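Local coordinates for protein Two-component system sensor histidine kinase (Bacteroides thetaiotaomicron, PDB 3OTT) that probably senses saccharides outside the cell through this extracellular propeller region and relays the signal to the histidine kinase of the same protein, at residues A19-V24 against G38-L43; T63-G68 against L76-D81; Q549-G554 against K585-R590. All blocks are in the same frame, centred on the assembly; numbering follows the deposited sequence. Where two conformers were deposited one is given.

Interaction 1: residues A19-V24 against G38-L43; sequences AEASVV and GSNKGL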
loop_
_atom_site.group_PDB
_atom_site.type_symbol
_atom_site.label_atom_id
_atom_site.label_comp_id
_atom_site.label_asym_id
_atom_site.label_seq_id
_atom_site.Cartn_x
_atom_site.Cartn_y
_atom_site.Cartn_z
ATOM N N ALA B 19 13.902 37.606 16.092
ATOM C CA ALA B 19 12.722 38.435 16.278
ATOM C C ALA B 19 12.051 38.372 17.674
ATOM O O ALA B 19 10.813 38.458 17.751
ATOM C CB ALA B 19 11.678 38.124 15.141
ATOM N N GLU B 20 12.844 38.221 18.743
ATOM C CA GLU B 20 12.342 38.004 20.129
ATOM C C GLU B 20 11.316 36.858 20.373
ATOM O O GLU B 20 10.728 36.744 21.467
ATOM C CB GLU B 20 11.835 39.293 20.800
ATOM C CG GLU B 20 11.746 39.165 22.388
ATOM C CD GLU B 20 12.905 39.870 23.186
ATOM O OE1 GLU B 20 13.593 40.791 22.653
ATOM O OE2 GLU B 20 13.107 39.506 24.378
ATOM N N ALA B 21 11.121 36.015 19.374
ATOM C CA ALA B 21 10.337 34.832 19.568
ATOM C C ALA B 21 11.179 33.921 20.483
ATOM O O ALA B 21 12.378 33.838 20.343
ATOM C CB ALA B 21 10.083 34.188 18.251
ATOM N N SER B 22 10.590 33.273 21.451
ATOM C CA SER B 22 11.379 32.320 22.208
ATOM C C SER B 22 10.559 31.116 22.578
ATOM O O SER B 22 11.145 30.081 22.863
ATOM C CB SER B 22 12.038 32.962 23.419
ATOM O OG SER B 22 11.084 33.609 24.232
ATOM N N VAL B 23 9.221 31.243 22.508
ATOM C CA VAL B 23 8.274 30.140 22.759
ATOM C C VAL B 23 7.818 29.391 21.494
ATOM O O VAL B 23 7.190 29.972 20.602
ATOM C CB VAL B 23 7.002 30.609 23.579
ATOM C CG1 VAL B 23 6.153 29.441 23.942
ATOM C CG2 VAL B 23 7.391 31.324 24.877
ATOM N N VAL B 24 8.074 28.080 21.434
ATOM C CA VAL B 24 7.661 27.291 20.279
ATOM C C VAL B 24 6.481 26.425 20.637
ATOM O O VAL B 24 6.541 25.651 21.592
ATOM C CB VAL B 24 8.834 26.466 19.754
ATOM C CG1 VAL B 24 8.398 25.387 18.760
ATOM C CG2 VAL B 24 9.851 27.363 19.148
ATOM N N GLY B 38 5.797 27.077 14.686
ATOM C CA GLY B 38 4.917 28.109 15.201
ATOM C C GLY B 38 5.505 28.657 16.498
ATOM O O GLY B 38 5.910 27.903 17.383
ATOM N N SER B 39 5.609 29.962 16.624
ATOM C CA SER B 39 6.221 30.525 17.803
ATOM C C SER B 39 5.273 31.577 18.393
ATOM O O SER B 39 4.245 31.884 17.761
ATOM C CB SER B 39 7.519 31.222 17.424
ATOM O OG SER B 39 7.204 32.468 16.789
ATOM N N ASN B 40 5.652 32.163 19.539
ATOM C CA ASN B 40 4.824 33.188 20.197
ATOM C C ASN B 40 4.658 34.466 19.380
ATOM O O ASN B 40 3.847 35.302 19.734
ATOM C CB ASN B 40 5.343 33.530 21.634
ATOM C CG ASN B 40 6.848 33.988 21.684
ATOM O OD1 ASN B 40 7.752 33.395 21.062
ATOM N ND2 ASN B 40 7.106 35.028 22.482
ATOM N N LYS B 41 5.468 34.640 18.335
ATOM C CA LYS B 41 5.480 35.851 17.480
ATOM C C LYS B 41 5.083 35.543 16.027
ATOM O O LYS B 41 4.979 36.443 15.220
ATOM C CB LYS B 41 6.895 36.468 17.418
ATOM C CG LYS B 41 7.441 37.094 18.743
ATOM C CD LYS B 41 6.581 38.238 19.249
ATOM C CE LYS B 41 6.660 38.415 20.770
ATOM N NZ LYS B 41 7.805 39.299 21.207
ATOM N N GLY B 42 4.913 34.282 15.663
ATOM C CA GLY B 42 4.459 33.968 14.322
ATOM C C GLY B 42 5.212 32.806 13.761
ATOM O O GLY B 42 5.912 32.089 14.488
ATOM N N LEU B 43 5.121 32.642 12.460
ATOM C CA LEU B 43 5.550 31.414 11.824
ATOM C C LEU B 43 7.015 31.529 11.377
ATOM O O LEU B 43 7.378 32.557 10.828
ATOM C CB LEU B 43 4.625 31.156 10.622
ATOM C CG LEU B 43 5.086 30.072 9.618
ATOM C CD1 LEU B 43 4.902 28.691 10.272
ATOM C CD2 LEU B 43 4.381 30.137 8.255
#
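Asn-40 OD1 is gripped by two successive backbone amides of the facing loop, Ser-22 N at 2.9 Å and Val-23 N at 3.0 Å. The two donors approach the carboxamide differently: Ser-22 N lies only slightly off its plane, with a C=O...N angle of 132°, whereas Val-23 N sits well above it, 63° out. CG of Asn-40 lies between its own backbone N and carbonyl carbon (chi1 56°). The side chains of Asn-40 and Val-23 cross at about a right angle. Asn-40 N returns a weak bond of 2.9 Å to Val-23 O; Asn-40 thus uses both its side chain and its backbone on the backbone of Val-23. Next along, Val-24 and Ser-39 form an antiparallel, non-hydrogen-bonded pair, where Val-24 CA approaches Gly-38 O at 3.4 Å.

Ser-39 holds the shape of the turn. Its OG accepts from Lys-41 N at 3.2 Å, an ST turn, and donates to Gly-42 O at 2.7 Å; that carbonyl also takes Ser-39 N. Ala-21 CB rests against Ser-39 OG at 3.7 Å. Lys-41 lays its CG on Ala-21 CA at 3.8 Å, and its bent chain then runs beside Glu-20 in the same direction, the charged ends not in contact.

Ser-22 and Val-24 continue by backbone bonds to Gly-299 and Thr-296, just after and in strand 292-296 of the sheet that also holds strand 13-15. The type I turn from Ser-39 to Gly-42 joins the second and third strands of a blade, and Asn-40 in it binds the segment entering the first; such a four-stranded antiparallel blade is the repeating unit of a beta-propeller.

Interaction 2: residues T63-G68 against L76-D81; sequences TRIYCG and LYMGTD
Tyr-66 and Asp-81 both place CG anti to the carbonyl carbon (chi1 -63° and -61°), and from there the phenol and the carboxylate meet. Tyr-66 OH donates to Asp-81 OD1 at 2.7 Å, on the syn lone pair of that oxygen. The side chains cross at about a right angle, and the ring and carboxylate planes stand 40° apart. Thr-80 CA lies at the ring edge, in its plane, while Arg-106 makes a cation-pi contact with the same ring.

Next to this polar end the backbones pair. Tyr-66 N gives a nearly straight bond to Gly-79 O at 2.8 Å, and Gly-79 N reaches Cys-67 O at 2.9 Å from above the carbonyl plane. Gly-68 and Met-78 follow as an antiparallel, non-hydrogen-bonded pair. The pairing lies at the open end of the beta hairpin of strands 67-71 and 75-79, the first two strands of a four-stranded propeller blade. Having no side chain, Gly-79 leaves Cys-67 SG room beside its backbone; Cys-67 in turn packs on Val-105 and Met-108 of the next blade.

On the other side of the backbone, Ile-65 CG2 touches Met-78 CB at 3.8 Å. The methyl groups of Thr-63 and Thr-80 meet CG2 to CG2 at 3.8 Å, whereas Thr-80 OG1 turns to Gly-83 N within its own loop. A water bridges the two segments beside Thr-63 and Asp-81: it donates to Arg-64 O at 2.7 Å, accepts from Asp-81 N at 3.0 Å, and is hydrogen-bonded to Thr-63 OG1 at 2.7 Å.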
loop_
_atom_site.group_PDB
_atom_site.type_symbol
_atom_site.label_atom_id
_atom_site.label_comp_id
_atom_site.label_asym_id
_atom_site.label_seq_id
_atom_site.Cartn_x
_atom_site.Cartn_y
_atom_site.Cartn_z
ATOM N N THR B 63 1.925 37.075 15.378
ATOM C CA THR B 63 0.967 36.724 16.399
ATOM C C THR B 63 1.293 35.339 16.879
ATOM O O THR B 63 2.044 34.608 16.229
ATOM C CB THR B 63 -0.499 36.843 15.860
ATOM O OG1 THR B 63 -1.430 36.755 16.924
ATOM C CG2 THR B 63 -0.840 35.793 14.768
ATOM N N ARG B 64 0.781 34.957 18.031
ATOM C CA ARG B 64 1.137 33.672 18.590
ATOM C C ARG B 64 0.386 32.552 17.863
ATOM O O ARG B 64 -0.810 32.653 17.615
ATOM C CB ARG B 64 0.888 33.640 20.106
ATOM C CG ARG B 64 1.152 32.285 20.772
ATOM C CD ARG B 64 0.909 32.296 22.309
ATOM N NE ARG B 64 1.967 31.572 23.023
ATOM C CZ ARG B 64 2.582 32.027 24.123
ATOM N NH1 ARG B 64 2.218 33.185 24.714
ATOM N NH2 ARG B 64 3.544 31.307 24.655
ATOM N N ILE B 65 1.102 31.477 17.555
ATOM C CA ILE B 65 0.544 30.332 16.905
ATOM C C ILE B 65 0.355 29.221 17.953
ATOM O O ILE B 65 1.280 28.924 18.708
ATOM C CB ILE B 65 1.543 29.785 15.856
ATOM C CG1 ILE B 65 2.082 30.904 14.944
ATOM C CG2 ILE B 65 0.933 28.616 14.999
ATOM C CD1 ILE B 65 1.026 31.546 14.106
ATOM N N TYR B 66 -0.803 28.572 17.989
ATOM C CA TYR B 66 -0.998 27.529 19.021
ATOM C C TYR B 66 -0.922 26.124 18.488
ATOM O O TYR B 66 -0.688 25.189 19.254
ATOM C CB TYR B 66 -2.322 27.741 19.731
ATOM C CG TYR B 66 -2.370 29.056 20.478
ATOM C CD1 TYR B 66 -1.951 29.138 21.824
ATOM C CD2 TYR B 66 -2.879 30.220 19.843
ATOM C CE1 TYR B 66 -1.999 30.357 22.535
ATOM C CE2 TYR B 66 -2.918 31.498 20.553
ATOM C CZ TYR B 66 -2.463 31.535 21.887
ATOM O OH TYR B 66 -2.527 32.708 22.580
ATOM N N CYS B 67 -1.144 25.972 17.184
ATOM C CA CYS B 67 -1.255 24.670 16.581
ATOM C C CYS B 67 -1.280 24.912 15.083
ATOM O O CYS B 67 -1.488 26.050 14.665
ATOM C CB CYS B 67 -2.560 23.992 17.008
ATOM S SG CYS B 67 -4.031 24.825 16.381
ATOM N N GLY B 68 -1.076 23.854 14.307
ATOM C CA GLY B 68 -1.146 23.938 12.862
ATOM C C GLY B 68 -1.370 22.593 12.228
ATOM O O GLY B 68 -1.081 21.595 12.841
ATOM N N LEU B 76 -0.486 26.158 5.305
ATOM C CA LEU B 76 -0.348 25.918 6.733
ATOM C C LEU B 76 -1.527 26.641 7.358
ATOM O O LEU B 76 -1.606 27.875 7.203
ATOM C CB LEU B 76 0.980 26.485 7.287
ATOM C CG LEU B 76 2.294 25.699 7.171
ATOM C CD1 LEU B 76 2.368 24.770 5.993
ATOM C CD2 LEU B 76 3.476 26.647 7.113
ATOM N N TYR B 77 -2.473 25.882 7.923
ATOM C CA TYR B 77 -3.573 26.410 8.731
ATOM C C TYR B 77 -3.061 26.440 10.157
ATOM O O TYR B 77 -2.670 25.405 10.714
ATOM C CB TYR B 77 -4.854 25.490 8.658
ATOM C CG TYR B 77 -5.756 25.728 7.462
ATOM C CD1 TYR B 77 -5.215 25.931 6.183
ATOM C CD2 TYR B 77 -7.139 25.726 7.605
ATOM C CE1 TYR B 77 -6.045 26.181 5.066
ATOM C CE2 TYR B 77 -8.000 25.926 6.523
ATOM C CZ TYR B 77 -7.452 26.173 5.244
ATOM O OH TYR B 77 -8.303 26.403 4.162
ATOM N N MET B 78 -3.086 27.603 10.770
ATOM C CA MET B 78 -2.487 27.783 12.088
ATOM C C MET B 78 -3.468 28.459 13.045
ATOM O O MET B 78 -4.077 29.475 12.685
ATOM C CB MET B 78 -1.228 28.653 11.931
ATOM C CG MET B 78 -0.187 28.008 10.952
ATOM S SD MET B 78 1.165 29.160 10.788
ATOM C CE MET B 78 0.512 30.401 9.652
ATOM N N GLY B 79 -3.610 27.922 14.258
ATOM C CA GLY B 79 -4.524 28.527 15.198
ATOM C C GLY B 79 -3.924 29.693 15.938
ATOM O O GLY B 79 -2.785 29.613 16.342
ATOM N N THR B 80 -4.701 30.762 16.147
ATOM C CA THR B 80 -4.229 32.038 16.750
ATOM C C THR B 80 -5.366 32.575 17.644
ATOM O O THR B 80 -6.443 31.981 17.651
ATOM C CB THR B 80 -3.924 33.140 15.658
ATOM O OG1 THR B 80 -5.128 33.500 14.998
ATOM C CG2 THR B 80 -2.933 32.672 14.565
ATOM N N ASP B 81 -5.123 33.674 18.361
ATOM C CA ASP B 81 -6.152 34.467 19.065
ATOM C C ASP B 81 -7.269 34.927 18.122
ATOM O O ASP B 81 -8.451 34.973 18.486
ATOM C CB ASP B 81 -5.482 35.729 19.658
ATOM C CG ASP B 81 -4.367 35.390 20.696
ATOM O OD1 ASP B 81 -4.259 34.210 21.155
ATOM O OD2 ASP B 81 -3.602 36.310 21.079
HETATM O O HOH W 1 -2.357 34.728 18.429
#

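Interaction 3: residues Q549-G554 against K585-R590; sequences QSISFG and KTMDAR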
loop_
_atom_site.group_PDB
_atom_site.type_symbol
_atom_site.label_atom_id
_atom_site.label_comp_id
_atom_site.label_asym_id
_atom_site.label_seq_id
_atom_site.Cartn_x
_atom_site.Cartn_y
_atom_site.Cartn_z
ATOM N N GLN B 549 42.905 -23.021 6.129
ATOM C CA GLN B 549 42.884 -22.557 7.524
ATOM C C GLN B 549 41.416 -22.300 7.919
ATOM O O GLN B 549 40.562 -21.947 7.111
ATOM C CB GLN B 549 43.728 -21.271 7.697
ATOM C CG GLN B 549 44.800 -21.337 8.783
ATOM C CD GLN B 549 45.406 -19.947 9.123
ATOM O OE1 GLN B 549 46.512 -19.632 8.687
ATOM N NE2 GLN B 549 44.678 -19.127 9.905
ATOM N N SER B 550 41.128 -22.467 9.183
ATOM C CA SER B 550 39.770 -22.509 9.607
ATOM C C SER B 550 39.634 -21.800 10.934
ATOM O O SER B 550 40.549 -21.833 11.738
ATOM C CB SER B 550 39.388 -23.992 9.744
ATOM O OG SER B 550 38.014 -24.037 9.881
ATOM N N ILE B 551 38.508 -21.125 11.153
ATOM C CA ILE B 551 38.238 -20.477 12.443
ATOM C C ILE B 551 36.807 -20.730 12.841
ATOM O O ILE B 551 35.969 -21.059 12.015
ATOM C CB ILE B 551 38.404 -18.931 12.395
ATOM C CG1 ILE B 551 37.657 -18.359 11.197
ATOM C CG2 ILE B 551 39.883 -18.522 12.414
ATOM C CD1 ILE B 551 37.107 -17.015 11.433
ATOM N N SER B 552 36.517 -20.562 14.117
ATOM C CA SER B 552 35.135 -20.602 14.559
ATOM C C SER B 552 34.899 -19.289 15.235
ATOM O O SER B 552 35.804 -18.693 15.787
ATOM C CB SER B 552 34.876 -21.772 15.513
ATOM O OG SER B 552 35.499 -21.520 16.747
ATOM N N PHE B 553 33.682 -18.806 15.171
ATOM C CA PHE B 553 33.462 -17.501 15.700
ATOM C C PHE B 553 32.171 -17.481 16.463
ATOM O O PHE B 553 31.184 -18.103 16.069
ATOM C CB PHE B 553 33.480 -16.437 14.590
ATOM C CG PHE B 553 32.525 -16.708 13.481
ATOM C CD1 PHE B 553 31.147 -16.513 13.661
ATOM C CD2 PHE B 553 32.981 -17.164 12.262
ATOM C CE1 PHE B 553 30.244 -16.777 12.652
ATOM C CE2 PHE B 553 32.076 -17.420 11.238
ATOM C CZ PHE B 553 30.700 -17.228 11.439
ATOM N N GLY B 554 32.222 -16.781 17.586
ATOM C CA GLY B 554 31.040 -16.448 18.367
ATOM C C GLY B 554 30.508 -17.559 19.231
ATOM O O GLY B 554 31.258 -18.374 19.782
ATOM N N LYS B 585 43.005 -11.493 5.604
ATOM C CA LYS B 585 44.392 -11.966 5.769
ATOM C C LYS B 585 44.624 -12.591 7.152
ATOM O O LYS B 585 45.151 -13.710 7.224
ATOM C CB LYS B 585 45.451 -10.892 5.393
ATOM C CG LYS B 585 45.493 -10.554 3.856
ATOM C CD LYS B 585 46.748 -9.657 3.460
ATOM C CE LYS B 585 46.603 -8.105 3.708
ATOM N NZ LYS B 585 47.942 -7.310 3.842
ATOM N N THR B 586 44.169 -11.933 8.227
ATOM C CA THR B 586 44.393 -12.475 9.580
ATOM C C THR B 586 43.334 -13.479 10.014
ATOM O O THR B 586 43.587 -14.318 10.872
ATOM C CB THR B 586 44.420 -11.390 10.655
ATOM O OG1 THR B 586 43.104 -10.823 10.755
ATOM C CG2 THR B 586 45.487 -10.314 10.337
ATOM N N MET B 587 42.138 -13.342 9.459
ATOM C CA MET B 587 40.976 -14.178 9.830
ATOM C C MET B 587 40.364 -13.882 11.213
ATOM O O MET B 587 39.527 -14.673 11.674
ATOM C CB MET B 587 41.229 -15.684 9.645
ATOM C CG MET B 587 41.369 -16.074 8.190
ATOM S SD MET B 587 41.599 -17.842 7.939
ATOM C CE MET B 587 39.898 -18.503 8.058
ATOM N N ASP B 588 40.802 -12.779 11.838
ATOM C CA ASP B 588 40.124 -12.129 12.956
ATOM C C ASP B 588 38.632 -11.864 12.621
ATOM O O ASP B 588 38.321 -11.128 11.679
ATOM C CB ASP B 588 40.785 -10.754 13.341
ATOM C CG ASP B 588 42.187 -10.888 13.962
ATOM O OD1 ASP B 588 42.608 -12.010 14.379
ATOM O OD2 ASP B 588 42.886 -9.835 14.057
ATOM N N ALA B 589 37.738 -12.441 13.416
ATOM C CA ALA B 589 36.293 -12.252 13.268
ATOM C C ALA B 589 35.772 -11.241 14.266
ATOM O O ALA B 589 36.093 -11.340 15.431
ATOM C CB ALA B 589 35.582 -13.563 13.475
ATOM N N ARG B 590 34.970 -10.280 13.834
ATOM C CA ARG B 590 34.403 -9.327 14.795
ATOM C C ARG B 590 32.901 -9.210 14.671
ATOM O O ARG B 590 32.408 -8.953 13.587
ATOM C CB ARG B 590 35.024 -7.950 14.597
ATOM C CG ARG B 590 36.346 -7.791 15.271
ATOM C CD ARG B 590 36.760 -6.323 15.205
ATOM N NE ARG B 590 37.725 -6.017 16.257
ATOM C CZ ARG B 590 38.029 -4.795 16.677
ATOM N NH1 ARG B 590 37.450 -3.725 16.133
ATOM N NH2 ARG B 590 38.921 -4.646 17.656
#
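Met-587 reaches across to Gln-549 and Ile-551, and Ala-589 to Phe-553, joining two successive blades of a beta-propeller. Segment 549-554 carries the end of the outermost strand, 547-552, of one four-stranded blade; segment 585-590 holds the turn before, and the start of, strand 589-591, the outermost of the next blade. The two strands do not pair: the nearest CA atoms, those of Phe-553 and Ala-589, are 6.4 Å apart, and side chains fill the interval.

Apolar packing carries most of the contact. Met-587 contributes the largest buried area of any residue here, with CG anti to its carbonyl carbon (chi1 -68°) and the chain extended as far as SD, then bent at the last torsion (chi3 81°). The bend brings CE to Ile-551 CG1 at 3.9 Å, the two side chains crossing obliquely. Further along, Ala-589 CB meets Phe-553 CB at 3.7 Å and lies near Ile-551 CD1. The Phe-553 ring itself meets Trp-580 of the next blade, on which Ala-589 also rests, while Met-587 touches Trp-531 and Arg-540 of the blade that carries 549-554.

Looser contacts of Met-587 with Gln-549 complete the packing. Met-587 CE comes to 3.6 Å from Gln-549 O. Gln-549 approaches the sulfur itself, with NE2 3.9 Å and CB 4.0 Å from Met-587 SD.

The two segments share no hydrogen bond, but Arg-540 NH1 bonds Lys-585 O from the blade of 549-554. Within the turn, Asp-588 N donates to Thr-586 OG1 at 3.2 Å, an ST turn around Met-587, whose positive phi of 72° turns the backbone there. Met-587 O lies 3.4 Å from Ile-551 CD1.

In the fold
Interactions 1 and 2 sit side by side in one propeller, their centres 11 Å apart, in consecutive blades; Ser-39 O and Ile-65 N probably form a hydrogen bond between them, and Leu-43 packs on Leu-76. Interaction 3 lies in the other propeller, with its centre about 58 and 61 Å from theirs, on the opposite side of the chain's centre. All three are partly buried. The first two act within single blades and mix backbone pairing with polar side chains at the loop ends, one gripping through a carboxamide, the other through a phenol, a carboxylate and a water. Residues 549-554 and 585-590 instead join neighbouring blades at their outermost strands, where side-chain packing replaces pairing.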